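Local coordinates for protein SAP-like pentraxin (Limulus polyphemus, PDB 3FLP) that is a calcium-binding invertebrate lectin of the pentraxin family that probably recognises sugars through its calcium site and assembles as doubly stacked heptameric rings, at residues G72-G77 with Y100-V105; C90-E95 with V115-S120; F62-Y67 with L76-N81; C37-P42 with L163-V168. One frame throughout, in Å; residues are numbered along the deposited sequence.

Contact 1 (G72-G77 with Y100-V105)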
# COMPACT_ATOMS: atom_id res chain seq x y z
N GLY A 72 30.53 -11.80 -43.46
CA GLY A 72 29.61 -11.98 -42.34
C GLY A 72 28.66 -10.81 -42.11
O GLY A 72 27.83 -10.85 -41.19
N THR A 73 28.77 -9.78 -42.93
CA THR A 73 27.92 -8.59 -42.82
C THR A 73 26.48 -8.84 -43.24
O THR A 73 26.22 -9.48 -44.26
CB THR A 73 28.49 -7.44 -43.69
OG1 THR A 73 29.72 -6.98 -43.11
CG2 THR A 73 27.52 -6.29 -43.78
N LEU A 74 25.54 -8.31 -42.46
CA LEU A 74 24.12 -8.46 -42.76
C LEU A 74 23.66 -7.47 -43.82
O LEU A 74 23.98 -6.29 -43.76
CB LEU A 74 23.27 -8.26 -41.51
CG LEU A 74 21.75 -8.30 -41.73
CD1 LEU A 74 21.32 -9.68 -42.20
CD2 LEU A 74 21.04 -7.92 -40.45
N ASN A 75 22.92 -7.96 -44.80
CA ASN A 75 22.37 -7.12 -45.85
C ASN A 75 20.85 -7.29 -45.87
O ASN A 75 20.35 -8.41 -45.99
CB ASN A 75 22.97 -7.49 -47.21
CG ASN A 75 24.02 -6.51 -47.67
OD1 ASN A 75 25.00 -6.25 -46.96
ND2 ASN A 75 23.84 -5.95 -48.86
N LEU A 76 20.13 -6.19 -45.72
CA LEU A 76 18.68 -6.25 -45.70
C LEU A 76 18.12 -5.63 -46.97
O LEU A 76 18.48 -4.51 -47.35
CB LEU A 76 18.13 -5.52 -44.47
CG LEU A 76 18.57 -6.10 -43.12
CD1 LEU A 76 18.13 -5.18 -41.99
CD2 LEU A 76 17.98 -7.51 -42.95
N GLY A 77 17.24 -6.37 -47.63
CA GLY A 77 16.67 -5.88 -48.86
C GLY A 77 15.17 -5.64 -48.83
O GLY A 77 14.44 -6.21 -48.01
N TYR A 100 18.38 -12.11 -33.98
CA TYR A 100 18.60 -10.71 -34.32
C TYR A 100 17.23 -10.07 -34.50
O TYR A 100 16.28 -10.74 -34.91
CB TYR A 100 19.40 -10.56 -35.62
CG TYR A 100 20.75 -11.23 -35.59
CD1 TYR A 100 20.90 -12.56 -35.98
CD2 TYR A 100 21.87 -10.55 -35.10
CE1 TYR A 100 22.13 -13.20 -35.88
CE2 TYR A 100 23.11 -11.19 -34.99
CZ TYR A 100 23.23 -12.51 -35.38
OH TYR A 100 24.45 -13.16 -35.25
N HIS A 101 17.11 -8.79 -34.19
CA HIS A 101 15.84 -8.12 -34.41
C HIS A 101 16.04 -7.34 -35.69
O HIS A 101 17.01 -6.59 -35.83
CB HIS A 101 15.45 -7.18 -33.27
CG HIS A 101 14.07 -6.61 -33.42
ND1 HIS A 101 13.80 -5.53 -34.22
CD2 HIS A 101 12.88 -7.04 -32.93
CE1 HIS A 101 12.49 -5.30 -34.23
NE2 HIS A 101 11.91 -6.21 -33.45
N VAL A 102 15.14 -7.52 -36.64
CA VAL A 102 15.24 -6.83 -37.91
C VAL A 102 13.95 -6.09 -38.20
O VAL A 102 12.85 -6.57 -37.89
CB VAL A 102 15.54 -7.85 -39.06
CG1 VAL A 102 15.28 -7.21 -40.41
CG2 VAL A 102 16.99 -8.30 -38.97
N CYS A 103 14.08 -4.91 -38.78
CA CYS A 103 12.91 -4.13 -39.12
C CYS A 103 13.11 -3.37 -40.43
O CYS A 103 14.18 -2.84 -40.69
CB CYS A 103 12.59 -3.15 -37.98
SG CYS A 103 10.87 -2.60 -38.06
N HIS A 104 12.07 -3.37 -41.26
CA HIS A 104 12.08 -2.67 -42.54
C HIS A 104 11.06 -1.55 -42.45
O HIS A 104 9.89 -1.80 -42.14
CB HIS A 104 11.68 -3.59 -43.70
CG HIS A 104 12.74 -4.58 -44.09
ND1 HIS A 104 13.14 -5.62 -43.26
CD2 HIS A 104 13.44 -4.72 -45.23
CE1 HIS A 104 14.04 -6.35 -43.89
NE2 HIS A 104 14.24 -5.83 -45.09
N VAL A 105 11.49 -0.33 -42.72
CA VAL A 105 10.61 0.84 -42.68
C VAL A 105 10.46 1.39 -44.10
O VAL A 105 11.45 1.75 -44.74
CB VAL A 105 11.21 1.93 -41.77
CG1 VAL A 105 10.43 3.22 -41.91
CG2 VAL A 105 11.19 1.44 -40.31
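Val102 and His104 of strand 100-105 meet Leu74, Leu76 and Gly77 of the 72-77 segment across the interior of the subunit. The two strands belong to different sheets: their axes pass 8.7 Å apart at an angle of 35°, and side chains rather than backbones bridge the gap. Val102 comes first along 100-105. It points toward the facing strand and meets Leu76 tip to tip, its CG1 lying 3.7 Å from Leu76 CD2 and 3.8 Å from Leu76 CD1, close to both ends of the leucine fork. The other branch, Val102 CG2, stands anti to the carbonyl carbon and reaches Leu74 CD2 more loosely, at 4.3 Å. Cys103 turns its side chain away from this interface, into the disulfide with Cys37. Next comes His104, whose CG is anti to the carbonyl carbon (chi1 -74°) and whose ring extends to the other strand. Its NE2 makes a weak, bent hydrogen bond of 3.0 Å to Gly77 O (124° at the hydrogen), with the oxygen at the ring edge near its plane. This bond brings one polar link into a largely apolar, buried layer. The same nitrogen lies 4.0 Å from Leu76 CB. Two antiparallel sheets packed face to face, with aliphatic side chains between them, are the hallmark of the concanavalin-like jelly roll of pentraxins.

Contact 2 (C90-E95 with V115-S120)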
# COMPACT_ATOMS: atom_id res chain seq x y z
N CYS A 90 24.17 -3.66 -42.95
CA CYS A 90 24.16 -3.36 -41.53
C CYS A 90 25.52 -3.68 -40.92
O CYS A 90 26.09 -4.74 -41.19
CB CYS A 90 23.07 -4.18 -40.83
SG CYS A 90 21.34 -3.72 -41.17
N PRO A 91 26.04 -2.78 -40.07
CA PRO A 91 27.34 -2.97 -39.42
C PRO A 91 27.28 -4.00 -38.29
O PRO A 91 27.57 -3.68 -37.14
CB PRO A 91 27.66 -1.58 -38.90
CG PRO A 91 26.31 -1.10 -38.45
CD PRO A 91 25.39 -1.54 -39.60
N ILE A 92 26.90 -5.23 -38.62
CA ILE A 92 26.83 -6.28 -37.63
C ILE A 92 27.15 -7.62 -38.26
O ILE A 92 26.66 -7.94 -39.34
CB ILE A 92 25.42 -6.34 -36.96
CG1 ILE A 92 25.40 -7.40 -35.86
CG2 ILE A 92 24.35 -6.66 -37.99
CD1 ILE A 92 24.13 -7.42 -35.03
N GLU A 93 28.01 -8.39 -37.60
CA GLU A 93 28.39 -9.69 -38.12
C GLU A 93 27.33 -10.71 -37.74
O GLU A 93 26.97 -10.84 -36.58
CB GLU A 93 29.75 -10.12 -37.59
CG GLU A 93 30.17 -11.49 -38.09
CD GLU A 93 31.67 -11.70 -38.07
OE1 GLU A 93 32.30 -11.41 -37.03
OE2 GLU A 93 32.21 -12.15 -39.10
N ILE A 94 26.83 -11.43 -38.74
CA ILE A 94 25.79 -12.43 -38.51
C ILE A 94 26.35 -13.82 -38.25
O ILE A 94 27.18 -14.32 -39.00
CB ILE A 94 24.81 -12.52 -39.71
CG1 ILE A 94 24.01 -11.22 -39.86
CG2 ILE A 94 23.87 -13.72 -39.53
CD1 ILE A 94 23.07 -10.93 -38.68
N GLU A 95 25.87 -14.44 -37.18
CA GLU A 95 26.25 -15.80 -36.86
C GLU A 95 24.98 -16.61 -37.07
O GLU A 95 24.00 -16.42 -36.34
CB GLU A 95 26.70 -15.92 -35.40
CG GLU A 95 28.01 -15.21 -35.08
CD GLU A 95 29.12 -15.58 -36.05
OE1 GLU A 95 29.31 -16.78 -36.33
OE2 GLU A 95 29.82 -14.65 -36.52
N VAL A 115 16.27 0.53 -42.81
CA VAL A 115 16.30 -0.76 -42.15
C VAL A 115 17.05 -0.66 -40.83
O VAL A 115 17.93 0.20 -40.67
CB VAL A 115 16.94 -1.86 -43.04
CG1 VAL A 115 16.17 -1.98 -44.34
CG2 VAL A 115 18.41 -1.54 -43.30
N TYR A 116 16.70 -1.54 -39.90
CA TYR A 116 17.31 -1.55 -38.59
C TYR A 116 17.69 -2.96 -38.14
O TYR A 116 16.97 -3.92 -38.40
CB TYR A 116 16.34 -0.95 -37.58
CG TYR A 116 15.92 0.47 -37.90
CD1 TYR A 116 15.00 0.74 -38.91
CD2 TYR A 116 16.47 1.54 -37.21
CE1 TYR A 116 14.64 2.05 -39.22
CE2 TYR A 116 16.13 2.83 -37.50
CZ TYR A 116 15.21 3.09 -38.50
OH TYR A 116 14.90 4.40 -38.78
N ALA A 117 18.83 -3.06 -37.46
CA ALA A 117 19.30 -4.34 -36.94
C ALA A 117 19.47 -4.16 -35.44
O ALA A 117 20.17 -3.25 -34.99
CB ALA A 117 20.62 -4.70 -37.59
N ASN A 118 18.80 -5.01 -34.66
CA ASN A 118 18.86 -4.94 -33.21
C ASN A 118 18.51 -3.56 -32.66
O ASN A 118 19.11 -3.08 -31.69
CB ASN A 118 20.24 -5.39 -32.71
CG ASN A 118 20.43 -6.89 -32.81
OD1 ASN A 118 19.46 -7.64 -32.95
ND2 ASN A 118 21.68 -7.34 -32.71
N GLY A 119 17.53 -2.92 -33.29
CA GLY A 119 17.09 -1.61 -32.84
C GLY A 119 17.93 -0.42 -33.26
O GLY A 119 17.63 0.71 -32.87
N SER A 120 18.98 -0.65 -34.04
CA SER A 120 19.83 0.45 -34.50
C SER A 120 19.72 0.66 -36.00
O SER A 120 19.65 -0.30 -36.75
CB SER A 120 21.30 0.19 -34.14
OG SER A 120 21.51 0.26 -32.74
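Cys90 and Ala117 form the centre of an apolar contact between the end of strand 86-90 and the end of strand 112-117. Cys90 SG lies 3.8 Å from Ala117 CB and 4.2 Å from Val115 CG2, facing two residues that point to the same side of their strand. The sulfur stands anti to the carbonyl carbon (chi1 -71°), where it is bonded to Cys122 on the adjoining strand 120-125; the disulfide therefore lies against the same methyl groups. Ile92 adds a second apolar patch through CG2, 4.2 Å from Ala117 CB. Its other branch has CG1 anti to the backbone N (chi1 -176°), and the terminal CD1 comes 3.4 Å from Asn118 ND2, the two side chains crossing at about a right angle. This is van der Waals contact, for the amide's polar engagement lies elsewhere: Asn118 OD1 accepts from the backbone N of His101. Within each segment there are turn bonds as well. An inverse gamma turn centred on Pro91 carries a weak bond from Ile92 N to Cys90 O, while a type I' turn is closed by Ala117 N to Ser120 O and Ser120 N to Ala117 O, both 3.0 Å. With no hydrogen bond running between the segments, the chain leaving one sheet is held to the hairpin of the other by dispersion contacts and by the covalent Cys90–Cys122 link.

Contact 3 (F62-Y67 with L76-N81)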
# COMPACT_ATOMS: atom_id res chain seq x y z
N PHE A 62 5.22 -5.97 -52.01
CA PHE A 62 6.15 -5.61 -50.95
C PHE A 62 6.85 -6.89 -50.50
O PHE A 62 6.20 -7.84 -50.08
CB PHE A 62 5.37 -4.98 -49.80
CG PHE A 62 6.22 -4.38 -48.73
CD1 PHE A 62 6.79 -5.18 -47.75
CD2 PHE A 62 6.45 -3.01 -48.70
CE1 PHE A 62 7.56 -4.63 -46.75
CE2 PHE A 62 7.22 -2.45 -47.70
CZ PHE A 62 7.78 -3.26 -46.72
N ILE A 63 8.18 -6.92 -50.60
CA ILE A 63 8.91 -8.11 -50.20
C ILE A 63 10.20 -7.78 -49.48
O ILE A 63 11.03 -7.01 -49.98
CB ILE A 63 9.27 -9.01 -51.41
CG1 ILE A 63 8.44 -8.61 -52.64
CG2 ILE A 63 8.99 -10.46 -51.07
CD1 ILE A 63 8.82 -9.37 -53.89
N THR A 64 10.38 -8.37 -48.31
CA THR A 64 11.59 -8.16 -47.52
C THR A 64 12.49 -9.37 -47.71
O THR A 64 12.01 -10.47 -47.96
CB THR A 64 11.29 -8.02 -46.01
OG1 THR A 64 10.66 -9.22 -45.54
CG2 THR A 64 10.38 -6.81 -45.75
N SER A 65 13.79 -9.16 -47.59
CA SER A 65 14.74 -10.24 -47.76
C SER A 65 16.03 -9.92 -47.04
O SER A 65 16.22 -8.80 -46.53
CB SER A 65 15.05 -10.43 -49.24
OG SER A 65 15.56 -9.23 -49.79
N MET A 66 16.93 -10.89 -47.00
CA MET A 66 18.21 -10.70 -46.35
C MET A 66 19.19 -11.72 -46.89
O MET A 66 18.80 -12.70 -47.52
CB MET A 66 18.10 -10.92 -44.83
CG MET A 66 17.90 -12.39 -44.45
SD MET A 66 18.29 -12.79 -42.72
CE MET A 66 20.04 -13.18 -42.84
N TYR A 67 20.46 -11.46 -46.64
CA TYR A 67 21.52 -12.38 -47.00
C TYR A 67 22.74 -11.91 -46.25
O TYR A 67 22.79 -10.77 -45.79
CB TYR A 67 21.74 -12.46 -48.52
CG TYR A 67 22.41 -11.29 -49.18
CD1 TYR A 67 23.79 -11.17 -49.20
CD2 TYR A 67 21.65 -10.33 -49.85
CE1 TYR A 67 24.41 -10.14 -49.89
CE2 TYR A 67 22.26 -9.29 -50.53
CZ TYR A 67 23.63 -9.20 -50.55
OH TYR A 67 24.23 -8.16 -51.23
N LEU A 76 20.13 -6.19 -45.72
CA LEU A 76 18.68 -6.25 -45.70
C LEU A 76 18.12 -5.63 -46.97
O LEU A 76 18.48 -4.51 -47.35
CB LEU A 76 18.13 -5.52 -44.47
CG LEU A 76 18.57 -6.10 -43.12
CD1 LEU A 76 18.13 -5.18 -41.99
CD2 LEU A 76 17.98 -7.51 -42.95
N GLY A 77 17.24 -6.37 -47.63
CA GLY A 77 16.67 -5.88 -48.86
C GLY A 77 15.17 -5.64 -48.83
O GLY A 77 14.44 -6.21 -48.01
N LEU A 78 14.73 -4.79 -49.74
CA LEU A 78 13.33 -4.45 -49.87
C LEU A 78 12.98 -4.29 -51.35
O LEU A 78 13.77 -3.76 -52.13
CB LEU A 78 13.03 -3.13 -49.14
CG LEU A 78 11.58 -2.63 -49.28
CD1 LEU A 78 10.62 -3.64 -48.64
CD2 LEU A 78 11.44 -1.26 -48.61
N GLN A 79 11.79 -4.75 -51.72
CA GLN A 79 11.32 -4.62 -53.07
C GLN A 79 9.88 -4.14 -52.97
O GLN A 79 9.09 -4.71 -52.20
CB GLN A 79 11.41 -5.96 -53.82
CG GLN A 79 10.64 -5.97 -55.14
CD GLN A 79 10.90 -7.20 -56.00
OE1 GLN A 79 10.11 -7.50 -56.90
NE2 GLN A 79 11.99 -7.91 -55.74
N VAL A 80 9.55 -3.08 -53.69
CA VAL A 80 8.19 -2.53 -53.68
C VAL A 80 7.68 -2.38 -55.11
O VAL A 80 8.37 -1.87 -55.99
CB VAL A 80 8.13 -1.15 -52.99
CG1 VAL A 80 6.69 -0.61 -53.04
CG2 VAL A 80 8.61 -1.25 -51.56
N ASN A 81 6.46 -2.84 -55.33
CA ASN A 81 5.82 -2.78 -56.64
C ASN A 81 6.72 -3.28 -57.77
O ASN A 81 6.94 -2.59 -58.76
CB ASN A 81 5.35 -1.35 -56.94
CG ASN A 81 4.28 -1.30 -58.02
OD1 ASN A 81 3.31 -2.06 -57.98
ND2 ASN A 81 4.45 -0.41 -59.00
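The ring of Phe62 receives Leu78 CD1 over one face, a CH-pi contact in which the methyl carbon sits 3.7 Å from the ring centroid and 23° off its normal. Leu78 CD1 is displaced toward the rim, 3.4 Å from Phe62 CZ. Chi1 of Phe62 (-172°) sets CG anti to the backbone N. Val80, its direct partner, lies oblique to the ring, Val80 CG2 touching Phe62 CD2 at 4.0 Å. Farther along this face, Met66 CB meets Leu76 CD2. On the reverse face Ile63 and Gln79 run side by side and point the same way, Ile63 CD1 resting 3.7 Å from Gln79 CD, while the amide oxygen of Gln79 bonds to Asn60, a calcium ligand. Ser65 OG lies 3.6 Å from Gly77 CA, so close that a beta carbon there would clash with it. Paired backbone bonds join Ile63 with Gln79 and Ser65 with Gly77; the N-H of Gly77 meets Ser65 O almost straight (171°), but from above the carbonyl plane. The two strands form an antiparallel hairpin within the seven-stranded sheet, flanked by strands 48-55 and 86-90. The Phe62 face looks onto strands 33-42 and 100-107 of the opposing sheet, whereas Ile63 packs on Glu145 beside the calcium site.

Contact 4 (C37-P42 with L163-V168)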
# COMPACT_ATOMS: atom_id res chain seq x y z
N CYS A 37 8.52 -5.45 -38.55
CA CYS A 37 9.55 -5.77 -37.56
C CYS A 37 9.34 -7.22 -37.09
O CYS A 37 8.21 -7.69 -36.99
CB CYS A 37 9.42 -4.86 -36.34
SG CYS A 37 10.04 -3.13 -36.27
N GLN A 38 10.44 -7.91 -36.80
CA GLN A 38 10.35 -9.28 -36.28
C GLN A 38 11.70 -9.78 -35.79
O GLN A 38 12.75 -9.21 -36.11
CB GLN A 38 9.79 -10.27 -37.33
CG GLN A 38 10.80 -10.81 -38.33
CD GLN A 38 10.89 -9.97 -39.58
OE1 GLN A 38 10.04 -10.06 -40.46
NE2 GLN A 38 11.92 -9.14 -39.67
N ARG A 39 11.68 -10.84 -35.00
CA ARG A 39 12.90 -11.44 -34.49
C ARG A 39 13.18 -12.66 -35.37
O ARG A 39 12.29 -13.48 -35.61
CB ARG A 39 12.71 -11.83 -33.02
CG ARG A 39 12.52 -10.61 -32.11
CD ARG A 39 11.93 -10.94 -30.74
NE ARG A 39 11.46 -9.70 -30.11
CZ ARG A 39 12.26 -8.76 -29.62
NH1 ARG A 39 13.59 -8.92 -29.65
NH2 ARG A 39 11.75 -7.63 -29.14
N ILE A 40 14.41 -12.77 -35.86
CA ILE A 40 14.78 -13.89 -36.72
C ILE A 40 16.11 -14.54 -36.36
O ILE A 40 17.04 -13.89 -35.86
CB ILE A 40 14.86 -13.47 -38.22
CG1 ILE A 40 15.83 -12.30 -38.38
CG2 ILE A 40 13.48 -13.13 -38.75
CD1 ILE A 40 16.10 -11.90 -39.83
N LYS A 41 16.18 -15.84 -36.62
CA LYS A 41 17.38 -16.64 -36.41
C LYS A 41 17.57 -17.32 -37.76
O LYS A 41 16.93 -18.32 -38.06
CB LYS A 41 17.14 -17.69 -35.32
CG LYS A 41 18.31 -18.66 -35.16
CD LYS A 41 17.96 -19.84 -34.28
CE LYS A 41 17.65 -19.40 -32.86
NZ LYS A 41 17.47 -20.59 -31.97
N PRO A 42 18.46 -16.77 -38.60
CA PRO A 42 18.70 -17.34 -39.93
C PRO A 42 19.52 -18.63 -39.94
O PRO A 42 20.44 -18.80 -39.14
CB PRO A 42 19.40 -16.19 -40.66
CG PRO A 42 20.22 -15.57 -39.56
CD PRO A 42 19.28 -15.56 -38.38
N LEU A 163 11.48 -17.66 -36.61
CA LEU A 163 10.92 -16.32 -36.60
C LEU A 163 9.91 -16.14 -35.47
O LEU A 163 9.16 -17.06 -35.14
CB LEU A 163 10.26 -16.03 -37.96
CG LEU A 163 9.65 -14.66 -38.22
CD1 LEU A 163 9.67 -14.38 -39.72
CD2 LEU A 163 8.24 -14.61 -37.66
N SER A 164 9.89 -14.95 -34.88
CA SER A 164 8.94 -14.65 -33.82
C SER A 164 8.72 -13.16 -33.66
O SER A 164 9.47 -12.34 -34.21
CB SER A 164 9.38 -15.27 -32.49
OG SER A 164 10.23 -14.40 -31.79
N ASP A 165 7.66 -12.81 -32.94
CA ASP A 165 7.32 -11.42 -32.65
C ASP A 165 7.19 -10.54 -33.91
O ASP A 165 7.75 -9.45 -33.98
CB ASP A 165 8.38 -10.83 -31.71
CG ASP A 165 7.82 -9.77 -30.77
OD1 ASP A 165 6.67 -9.33 -30.95
OD2 ASP A 165 8.57 -9.38 -29.84
N LEU A 166 6.45 -11.03 -34.90
CA LEU A 166 6.23 -10.27 -36.13
C LEU A 166 5.19 -9.18 -35.86
O LEU A 166 4.06 -9.47 -35.47
CB LEU A 166 5.71 -11.19 -37.25
CG LEU A 166 5.18 -10.49 -38.51
CD1 LEU A 166 6.34 -9.81 -39.27
CD2 LEU A 166 4.49 -11.53 -39.40
N GLN A 167 5.59 -7.93 -36.07
CA GLN A 167 4.70 -6.80 -35.84
C GLN A 167 4.73 -5.89 -37.07
O GLN A 167 5.80 -5.48 -37.52
CB GLN A 167 5.16 -6.02 -34.60
CG GLN A 167 5.38 -6.87 -33.35
CD GLN A 167 4.11 -7.53 -32.83
OE1 GLN A 167 2.99 -7.15 -33.19
NE2 GLN A 167 4.27 -8.51 -31.96
N VAL A 168 3.55 -5.57 -37.59
CA VAL A 168 3.41 -4.74 -38.78
C VAL A 168 2.48 -3.54 -38.56
O VAL A 168 1.36 -3.71 -38.08
CB VAL A 168 2.86 -5.57 -39.97
CG1 VAL A 168 2.78 -4.71 -41.24
CG2 VAL A 168 3.76 -6.80 -40.21
O HOH W 1 9.32 -6.51 -30.10
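Asp165 OD2 is gripped by Arg39 NE, by Arg188 and by a water, at a beta bulge between two antiparallel strands of the jelly roll. Arg39 NE and Asp165 OD2 are 2.9 Å apart in a nearly straight salt bridge (175°). It uses the anti side of the oxygen, and the carboxylate lies at the edge of the guanidinium, their planes 31° apart. Arg39 runs extended from CG to NE alongside Asp165, and the water joins Arg39 NH2 to the same oxygen. The other carboxylate oxygen, Asp165 OD1, accepts a 2.7 Å bond from Gln167 NE2, so both oxygens are engaged in this buried site; two arginines so near would be expected to stabilise the negative charge. Asp165 has a left-handed backbone; it and Leu166 together face Gln38, which shifts the register by one between the pairs Cys37–Gln167 and Arg39–Ser164, each closed by two backbone hydrogen bonds. On the opposite face from Arg39, Gln38 bends at chi2 (-91°); its CG touches Leu163 CD1 at 4.0 Å, and its CB lies against Leu166 CA. Lys41 reaches a neighbouring subunit, where its NZ forms a salt bridge with Glu171 of that chain. Two residues on from Gln38, Ile40 packs obliquely on Leu163, its CG2 standing 4.1 Å from Leu163 CD1.

In the fold
Contacts 1 and 3 share Leu76 and Gly77 on strand 73-80, their centres about 10 Å apart: contact 3 pairs this strand within its own sheet, and contact 1 packs it across the sandwich. Contact 4 lies in the opposing sheet, about 11 Å from contact 1, where strand 33-42 borders strand 100-107 and the Cys37–Cys103 disulfide ties them. Contact 2, about 6 Å from contact 1 between centres, closes the edge where the chain passes between sheets. Along the chain, contact 4 encloses the other three; contact 3 closes before contact 2 opens, while contacts 1 and 2 interleave. Together they join both layers of the pentraxin fold, with contact 3 reaching the calcium site.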